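Kinesin-like protein (Caenorhabditis elegans, PDB 5X3E) probably hydrolyses ATP to move along microtubules, as a kinesin-6 family motor protein captured here in the nucleotide-free state. Local coordinates at residues M213-I224 with S295-A306; P143-N151 with T197-K205. All coordinates share one frame; numbering follows the deposited sequence.

In the fold
Interaction 1 pairs two long antiparallel strands of the central sheet of the kinesin motor domain; interaction 2 ties helix 141-152, which packs on that sheet, to the irregular chain 197-205 leading toward strand 213-225. Their centres lie 16 Å apart, and the helix joins them. On its sheet side, L146 CD2 meets I301 CD1 at 3.7 Å and I149 CD1 meets I301 CG2 at 3.8 Å, while F150 CZ reaches V217 CB at 3.8 Å. D147 and N151 turn instead to 197-205. S297, on the same face of the strand as F299 and I301, lies near the probable P-loop around K126; a sulfate sits on the reverse face, between T220 and K302.

Interaction 1: residues M213-I224 with S295-A306; sequences MVCSVFVTYVEI and SHSVFTIKLVMA. With SO4 (sulfate ion), chain C.
M213 opens the pairing by laying its bent side chain across that of M305 at about a right angle, CG 3.5 Å from M305 CE. From V214 with A306 to I224 with H296 the strands run antiparallel without a bulge, every second residue forming a hydrogen-bonded pair. C215 and V217 point to the same face of the sheet, where helix 141-152 covers V217 through F150: C215 CB meets L303 CD1, and V217 CG1 runs beside I301 CG2. F218, on the reverse face, brings CD2 to V304 CG2 at 3.5 Å, and its ring also meets F170. Next on the helix side, V219 CG1 touches F299 CZ. T220 holds OG1 between its own backbone N and carbonyl carbon (chi1 58°), where it donates to sulfate O2 at 2.9 Å and accepts from a water shared with T300 OG1 and V298 O. The extended K302 donates from NZ to sulfate O1 at 2.7 Å and also pairs with D261, so the anion, probably from the crystallisation liquor, links diagonally placed side chains of the two strands. Y221, with CG opposite its backbone N (chi1 -162°), leans its ring toward the partner strand and takes the edge of F299 on one face, a T-shaped stack with planes at 80°; its hydroxyl bonds E278 and a water that reaches S297 OG. E223 OE2 accepts from S295 OG at 2.7 Å through its anti lone pair. At the end, I224 CG2 approaches H296 CD2. Such long antiparallel neighbours belong to the central mixed sheet of the kinesin motor domain, a P-loop NTPase fold.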
# COMPACT_ATOMS: atom_id res chain seq x y z
N MET A 213 -19.63 -8.81 -12.75
CA MET A 213 -18.73 -9.54 -11.88
C MET A 213 -19.28 -9.59 -10.47
O MET A 213 -19.94 -8.67 -9.98
CB MET A 213 -17.34 -8.90 -11.88
CG MET A 213 -16.66 -8.94 -13.24
SD MET A 213 -16.09 -10.59 -13.67
CE MET A 213 -14.34 -10.44 -13.34
N VAL A 214 -19.00 -10.69 -9.84
CA VAL A 214 -19.21 -10.89 -8.42
C VAL A 214 -17.85 -10.74 -7.74
O VAL A 214 -16.81 -11.01 -8.34
CB VAL A 214 -19.84 -12.26 -8.18
CG1 VAL A 214 -19.85 -12.57 -6.77
CG2 VAL A 214 -21.28 -12.22 -8.64
N CYS A 215 -17.84 -10.30 -6.48
CA CYS A 215 -16.56 -10.00 -5.86
C CYS A 215 -16.55 -10.31 -4.37
O CYS A 215 -17.59 -10.50 -3.73
CB CYS A 215 -16.19 -8.53 -6.07
SG CYS A 215 -17.19 -7.40 -5.06
N SER A 216 -15.33 -10.34 -3.83
CA SER A 216 -15.06 -10.44 -2.41
C SER A 216 -13.72 -9.77 -2.15
O SER A 216 -12.86 -9.70 -3.03
CB SER A 216 -15.02 -11.90 -1.93
OG SER A 216 -14.79 -11.96 -0.54
N VAL A 217 -13.54 -9.26 -0.93
CA VAL A 217 -12.34 -8.51 -0.58
C VAL A 217 -11.49 -9.35 0.37
O VAL A 217 -11.99 -9.86 1.39
CB VAL A 217 -12.68 -7.14 0.04
CG1 VAL A 217 -11.40 -6.40 0.41
CG2 VAL A 217 -13.50 -6.32 -0.94
N PHE A 218 -10.22 -9.50 0.04
CA PHE A 218 -9.24 -10.15 0.89
C PHE A 218 -8.13 -9.16 1.17
O PHE A 218 -7.78 -8.35 0.31
CB PHE A 218 -8.68 -11.41 0.22
CG PHE A 218 -9.67 -12.54 0.10
CD1 PHE A 218 -9.65 -13.60 1.00
CD2 PHE A 218 -10.61 -12.55 -0.92
CE1 PHE A 218 -10.55 -14.64 0.89
CE2 PHE A 218 -11.52 -13.59 -1.03
CZ PHE A 218 -11.50 -14.64 -0.13
N VAL A 219 -7.59 -9.20 2.38
CA VAL A 219 -6.45 -8.36 2.73
C VAL A 219 -5.32 -9.25 3.20
O VAL A 219 -5.55 -10.26 3.87
CB VAL A 219 -6.80 -7.29 3.79
CG1 VAL A 219 -7.89 -6.36 3.28
CG2 VAL A 219 -7.21 -7.94 5.10
N THR A 220 -4.10 -8.88 2.83
CA THR A 220 -2.90 -9.41 3.45
C THR A 220 -2.15 -8.25 4.07
O THR A 220 -2.13 -7.14 3.53
CB THR A 220 -1.99 -10.15 2.44
OG1 THR A 220 -1.62 -9.27 1.37
CG2 THR A 220 -2.72 -11.34 1.85
N TYR A 221 -1.57 -8.49 5.25
CA TYR A 221 -0.76 -7.48 5.92
C TYR A 221 0.60 -8.09 6.21
O TYR A 221 0.70 -9.07 6.96
CB TYR A 221 -1.43 -6.99 7.21
CG TYR A 221 -0.87 -5.68 7.71
CD1 TYR A 221 0.06 -4.96 6.96
CD2 TYR A 221 -1.27 -5.15 8.94
CE1 TYR A 221 0.57 -3.76 7.41
CE2 TYR A 221 -0.76 -3.94 9.40
CZ TYR A 221 0.16 -3.25 8.63
OH TYR A 221 0.67 -2.04 9.08
N VAL A 222 1.64 -7.52 5.62
CA VAL A 222 2.97 -8.10 5.61
C VAL A 222 3.99 -7.05 6.03
O VAL A 222 3.83 -5.86 5.72
CB VAL A 222 3.30 -8.67 4.21
CG1 VAL A 222 4.69 -9.10 4.16
CG2 VAL A 222 2.45 -9.90 3.95
N GLU A 223 5.02 -7.48 6.76
CA GLU A 223 6.07 -6.59 7.23
C GLU A 223 7.41 -7.06 6.69
O GLU A 223 7.72 -8.26 6.75
CB GLU A 223 6.10 -6.54 8.76
CG GLU A 223 7.19 -5.66 9.34
CD GLU A 223 7.30 -5.79 10.84
OE1 GLU A 223 7.17 -6.93 11.34
OE2 GLU A 223 7.50 -4.76 11.53
N ILE A 224 8.21 -6.13 6.18
CA ILE A 224 9.57 -6.42 5.76
C ILE A 224 10.50 -5.73 6.75
O ILE A 224 10.59 -4.49 6.77
CB ILE A 224 9.84 -5.96 4.32
CG1 ILE A 224 8.99 -6.78 3.35
CG2 ILE A 224 11.31 -6.09 3.98
CD1 ILE A 224 9.01 -6.25 1.94
N SER A 295 10.64 -0.65 10.13
CA SER A 295 10.29 -1.70 9.17
C SER A 295 9.38 -1.13 8.09
O SER A 295 8.83 -0.03 8.22
CB SER A 295 9.59 -2.88 9.86
OG SER A 295 8.40 -2.47 10.50
N HIS A 296 9.23 -1.90 7.01
CA HIS A 296 8.28 -1.58 5.95
C HIS A 296 7.01 -2.39 6.19
O HIS A 296 7.07 -3.60 6.42
CB HIS A 296 8.84 -1.91 4.56
CG HIS A 296 10.23 -1.40 4.32
ND1 HIS A 296 10.51 -0.06 4.16
CD2 HIS A 296 11.40 -2.05 4.18
CE1 HIS A 296 11.81 0.09 3.94
NE2 HIS A 296 12.37 -1.11 3.95
N SER A 297 5.86 -1.72 6.14
CA SER A 297 4.58 -2.39 6.33
C SER A 297 3.81 -2.37 5.02
O SER A 297 3.64 -1.31 4.40
CB SER A 297 3.77 -1.72 7.45
OG SER A 297 3.61 -0.35 7.19
N VAL A 298 3.33 -3.54 4.61
CA VAL A 298 2.70 -3.73 3.31
C VAL A 298 1.28 -4.23 3.54
O VAL A 298 1.08 -5.38 3.96
CB VAL A 298 3.50 -4.71 2.43
CG1 VAL A 298 2.86 -4.85 1.06
CG2 VAL A 298 4.95 -4.25 2.31
N PHE A 299 0.31 -3.38 3.26
CA PHE A 299 -1.10 -3.73 3.39
C PHE A 299 -1.69 -3.80 1.99
O PHE A 299 -1.73 -2.79 1.27
CB PHE A 299 -1.83 -2.72 4.27
CG PHE A 299 -3.23 -3.13 4.61
CD1 PHE A 299 -3.48 -3.96 5.69
CD2 PHE A 299 -4.30 -2.67 3.86
CE1 PHE A 299 -4.77 -4.34 6.01
CE2 PHE A 299 -5.60 -3.05 4.18
CZ PHE A 299 -5.83 -3.88 5.25
N THR A 300 -2.10 -5.00 1.57
CA THR A 300 -2.57 -5.22 0.21
C THR A 300 -4.07 -5.52 0.24
O THR A 300 -4.50 -6.48 0.88
CB THR A 300 -1.82 -6.37 -0.45
OG1 THR A 300 -0.42 -6.06 -0.47
CG2 THR A 300 -2.31 -6.57 -1.87
N ILE A 301 -4.84 -4.70 -0.47
CA ILE A 301 -6.27 -4.90 -0.64
C ILE A 301 -6.49 -5.60 -1.97
O ILE A 301 -6.13 -5.08 -3.03
CB ILE A 301 -7.03 -3.56 -0.60
CG1 ILE A 301 -6.65 -2.78 0.66
CG2 ILE A 301 -8.54 -3.81 -0.65
CD1 ILE A 301 -7.00 -1.32 0.61
N LYS A 302 -7.07 -6.80 -1.92
CA LYS A 302 -7.31 -7.60 -3.10
C LYS A 302 -8.80 -7.65 -3.40
O LYS A 302 -9.61 -8.01 -2.54
CB LYS A 302 -6.77 -9.02 -2.93
CG LYS A 302 -5.29 -9.09 -2.66
CD LYS A 302 -4.84 -10.52 -2.49
CE LYS A 302 -3.34 -10.59 -2.24
NZ LYS A 302 -2.86 -11.99 -2.13
N LEU A 303 -9.16 -7.32 -4.64
CA LEU A 303 -10.53 -7.43 -5.11
C LEU A 303 -10.61 -8.69 -5.96
O LEU A 303 -10.20 -8.71 -7.12
CB LEU A 303 -10.93 -6.19 -5.90
CG LEU A 303 -12.37 -6.16 -6.42
CD1 LEU A 303 -13.32 -6.24 -5.25
CD2 LEU A 303 -12.62 -4.91 -7.25
N VAL A 304 -11.12 -9.77 -5.36
CA VAL A 304 -11.25 -11.05 -6.04
C VAL A 304 -12.60 -11.08 -6.76
O VAL A 304 -13.65 -11.06 -6.12
CB VAL A 304 -11.15 -12.21 -5.04
CG1 VAL A 304 -11.38 -13.55 -5.75
CG2 VAL A 304 -9.80 -12.16 -4.31
N MET A 305 -12.56 -11.15 -8.09
CA MET A 305 -13.76 -11.06 -8.91
C MET A 305 -13.94 -12.33 -9.74
O MET A 305 -12.98 -13.04 -10.05
CB MET A 305 -13.70 -9.84 -9.85
CG MET A 305 -13.90 -8.51 -9.13
SD MET A 305 -13.25 -7.08 -10.02
CE MET A 305 -14.06 -7.28 -11.59
N ALA A 306 -15.20 -12.63 -10.06
CA ALA A 306 -15.53 -13.74 -10.95
C ALA A 306 -16.84 -13.42 -11.65
O ALA A 306 -17.68 -12.71 -11.09
CB ALA A 306 -15.65 -15.07 -10.20
S SO4 C . 0.60 -11.54 -0.61
O1 SO4 C . -0.19 -11.90 -1.78
O2 SO4 C . 0.52 -10.09 -0.39
O3 SO4 C . 2.00 -11.90 -0.83
O4 SO4 C . 0.11 -12.24 0.56
O HOH W 1 0.43 -7.25 1.76
O HOH W 2 0.56 0.35 7.43

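Interaction 2: residues P143-N151 with T197-K205; sequences PRTLDVIFN and TDRYCEAIK
With CG opposite its own carbonyl carbon (chi1 -77°), D147 turns its carboxylate from the helix toward R199, whose side chain has CG set between its backbone N and carbonyl carbon (chi1 65°) and then runs extended. The result is an end-on, two-nitrogen salt bridge, fastening an irregular chain to helix 141-152 of the kinesin motor domain. The flat groups are nearly coplanar, 12° apart: R199 NH2 reaches D147 OD1 at 2.7 Å and R199 NH1 reaches OD2 at 3.2 Å, both on syn lone pairs. OD2 also takes E202 N from above the carboxylate plane, while S267 bonds OD1, so several donors fix the rotation of the acid. R199 has a second acidic partner, E268, and C201 SG sits over the centre of its guanidinium. One turn before D147, R144 NH1 pairs with E202 OE2 at 2.6 Å in a salt bridge whose hydrogen bond is bent and weak, and Y200 CD2 lies over a face of that guanidinium. V148 CG2 packs on I204 CB at 3.9 Å. One turn after D147, N151 ND2 donates to two backbone carbonyls, E202 O at 2.8 Å and I204 O at 3.0 Å, both near its amide plane.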
# COMPACT_ATOMS: atom_id res chain seq x y z
N PRO A 143 -7.75 3.93 5.78
CA PRO A 143 -9.17 3.71 6.11
C PRO A 143 -10.11 4.33 5.10
O PRO A 143 -11.14 3.72 4.76
CB PRO A 143 -9.32 4.35 7.50
CG PRO A 143 -7.92 4.45 8.03
CD PRO A 143 -7.08 4.72 6.83
N ARG A 144 -9.78 5.52 4.58
CA ARG A 144 -10.62 6.13 3.55
C ARG A 144 -10.66 5.27 2.30
O ARG A 144 -11.71 5.12 1.66
CB ARG A 144 -10.11 7.53 3.21
CG ARG A 144 -10.18 8.52 4.37
CD ARG A 144 -9.66 9.88 3.96
NE ARG A 144 -9.51 10.77 5.11
CZ ARG A 144 -10.44 11.64 5.49
NH1 ARG A 144 -11.57 11.75 4.81
NH2 ARG A 144 -10.23 12.41 6.55
N THR A 145 -9.51 4.71 1.91
CA THR A 145 -9.47 3.79 0.77
C THR A 145 -10.37 2.58 1.02
O THR A 145 -11.15 2.19 0.15
CB THR A 145 -8.04 3.36 0.48
OG1 THR A 145 -7.27 4.49 0.05
CG2 THR A 145 -8.03 2.31 -0.61
N LEU A 146 -10.26 1.97 2.20
CA LEU A 146 -11.14 0.85 2.53
C LEU A 146 -12.60 1.27 2.48
O LEU A 146 -13.44 0.52 1.97
CB LEU A 146 -10.80 0.29 3.91
CG LEU A 146 -9.46 -0.43 4.08
CD1 LEU A 146 -9.18 -0.65 5.57
CD2 LEU A 146 -9.47 -1.75 3.31
N ASP A 147 -12.92 2.44 3.02
CA ASP A 147 -14.29 2.95 2.96
C ASP A 147 -14.78 3.05 1.53
O ASP A 147 -15.83 2.51 1.17
CB ASP A 147 -14.37 4.32 3.64
CG ASP A 147 -14.36 4.24 5.15
OD1 ASP A 147 -14.85 3.22 5.70
OD2 ASP A 147 -13.87 5.19 5.79
N VAL A 148 -14.02 3.75 0.68
CA VAL A 148 -14.46 4.03 -0.68
C VAL A 148 -14.56 2.74 -1.49
O VAL A 148 -15.49 2.59 -2.30
CB VAL A 148 -13.51 5.05 -1.33
CG1 VAL A 148 -13.79 5.17 -2.80
CG2 VAL A 148 -13.68 6.40 -0.64
N ILE A 149 -13.61 1.82 -1.32
CA ILE A 149 -13.69 0.53 -2.01
C ILE A 149 -15.01 -0.16 -1.69
O ILE A 149 -15.77 -0.53 -2.59
CB ILE A 149 -12.49 -0.37 -1.64
CG1 ILE A 149 -11.21 0.12 -2.34
CG2 ILE A 149 -12.75 -1.83 -2.01
CD1 ILE A 149 -9.95 -0.50 -1.77
N PHE A 150 -15.31 -0.33 -0.40
CA PHE A 150 -16.54 -1.02 -0.02
C PHE A 150 -17.77 -0.23 -0.41
O PHE A 150 -18.83 -0.83 -0.65
CB PHE A 150 -16.53 -1.31 1.48
CG PHE A 150 -15.72 -2.51 1.84
CD1 PHE A 150 -16.28 -3.78 1.79
CD2 PHE A 150 -14.40 -2.39 2.22
CE1 PHE A 150 -15.54 -4.89 2.11
CE2 PHE A 150 -13.65 -3.50 2.54
CZ PHE A 150 -14.22 -4.75 2.49
N ASN A 151 -17.67 1.10 -0.47
CA ASN A 151 -18.78 1.90 -0.98
C ASN A 151 -19.00 1.68 -2.47
O ASN A 151 -20.14 1.74 -2.95
CB ASN A 151 -18.54 3.39 -0.71
CG ASN A 151 -18.52 3.71 0.76
OD1 ASN A 151 -18.98 2.92 1.59
ND2 ASN A 151 -17.99 4.88 1.11
N THR A 197 -15.56 0.58 17.46
CA THR A 197 -15.07 1.64 16.58
C THR A 197 -16.15 2.67 16.32
O THR A 197 -17.03 2.47 15.48
CB THR A 197 -14.58 1.06 15.26
OG1 THR A 197 -15.62 0.27 14.68
CG2 THR A 197 -13.33 0.23 15.47
N ASP A 198 -16.13 3.76 17.09
CA ASP A 198 -16.77 5.01 16.69
C ASP A 198 -15.71 5.75 15.89
O ASP A 198 -14.70 6.20 16.45
CB ASP A 198 -17.24 5.83 17.88
CG ASP A 198 -18.13 5.04 18.82
OD1 ASP A 198 -19.03 4.33 18.33
OD2 ASP A 198 -17.93 5.15 20.05
N ARG A 199 -15.90 5.85 14.58
CA ARG A 199 -14.84 6.35 13.71
C ARG A 199 -15.45 7.08 12.53
O ARG A 199 -16.58 6.79 12.12
CB ARG A 199 -13.94 5.20 13.22
CG ARG A 199 -14.65 4.18 12.34
CD ARG A 199 -13.68 3.31 11.56
NE ARG A 199 -14.36 2.65 10.44
CZ ARG A 199 -14.30 3.05 9.18
NH1 ARG A 199 -13.57 4.11 8.84
NH2 ARG A 199 -14.96 2.38 8.25
N TYR A 200 -14.70 8.04 12.00
CA TYR A 200 -15.12 8.69 10.76
C TYR A 200 -15.13 7.68 9.62
O TYR A 200 -14.27 6.80 9.54
CB TYR A 200 -14.18 9.86 10.43
CG TYR A 200 -14.46 10.47 9.08
CD1 TYR A 200 -15.44 11.44 8.93
CD2 TYR A 200 -13.73 10.09 7.96
CE1 TYR A 200 -15.70 12.01 7.70
CE2 TYR A 200 -13.98 10.65 6.72
CZ TYR A 200 -14.97 11.61 6.60
OH TYR A 200 -15.23 12.18 5.38
N CYS A 201 -16.11 7.83 8.73
CA CYS A 201 -16.27 6.95 7.57
C CYS A 201 -16.43 7.80 6.31
O CYS A 201 -17.27 8.70 6.27
CB CYS A 201 -17.49 6.03 7.74
SG CYS A 201 -17.49 5.08 9.28
N GLU A 202 -15.64 7.50 5.29
CA GLU A 202 -15.79 8.19 4.02
C GLU A 202 -17.08 7.74 3.34
O GLU A 202 -17.37 6.54 3.26
CB GLU A 202 -14.60 7.92 3.10
CG GLU A 202 -13.49 8.94 3.22
CD GLU A 202 -13.83 10.25 2.55
OE1 GLU A 202 -14.84 10.29 1.81
OE2 GLU A 202 -13.11 11.24 2.77
N ALA A 203 -17.85 8.71 2.85
CA ALA A 203 -19.11 8.42 2.16
C ALA A 203 -18.96 8.37 0.65
O ALA A 203 -19.90 7.94 -0.03
CB ALA A 203 -20.16 9.47 2.54
N ILE A 204 -17.81 8.80 0.11
CA ILE A 204 -17.58 8.83 -1.33
C ILE A 204 -17.87 7.47 -1.94
O ILE A 204 -17.42 6.43 -1.44
CB ILE A 204 -16.13 9.27 -1.62
CG1 ILE A 204 -15.93 10.75 -1.29
CG2 ILE A 204 -15.78 9.02 -3.08
CD1 ILE A 204 -14.52 11.24 -1.59
N LYS A 205 -18.63 7.47 -3.04
CA LYS A 205 -18.87 6.28 -3.85
C LYS A 205 -18.38 6.56 -5.26
O LYS A 205 -18.87 7.48 -5.92
CB LYS A 205 -20.34 5.87 -3.86
CG LYS A 205 -20.94 5.68 -2.47
CD LYS A 205 -21.97 4.56 -2.46
CE LYS A 205 -22.38 4.21 -1.03
NZ LYS A 205 -23.00 2.86 -0.93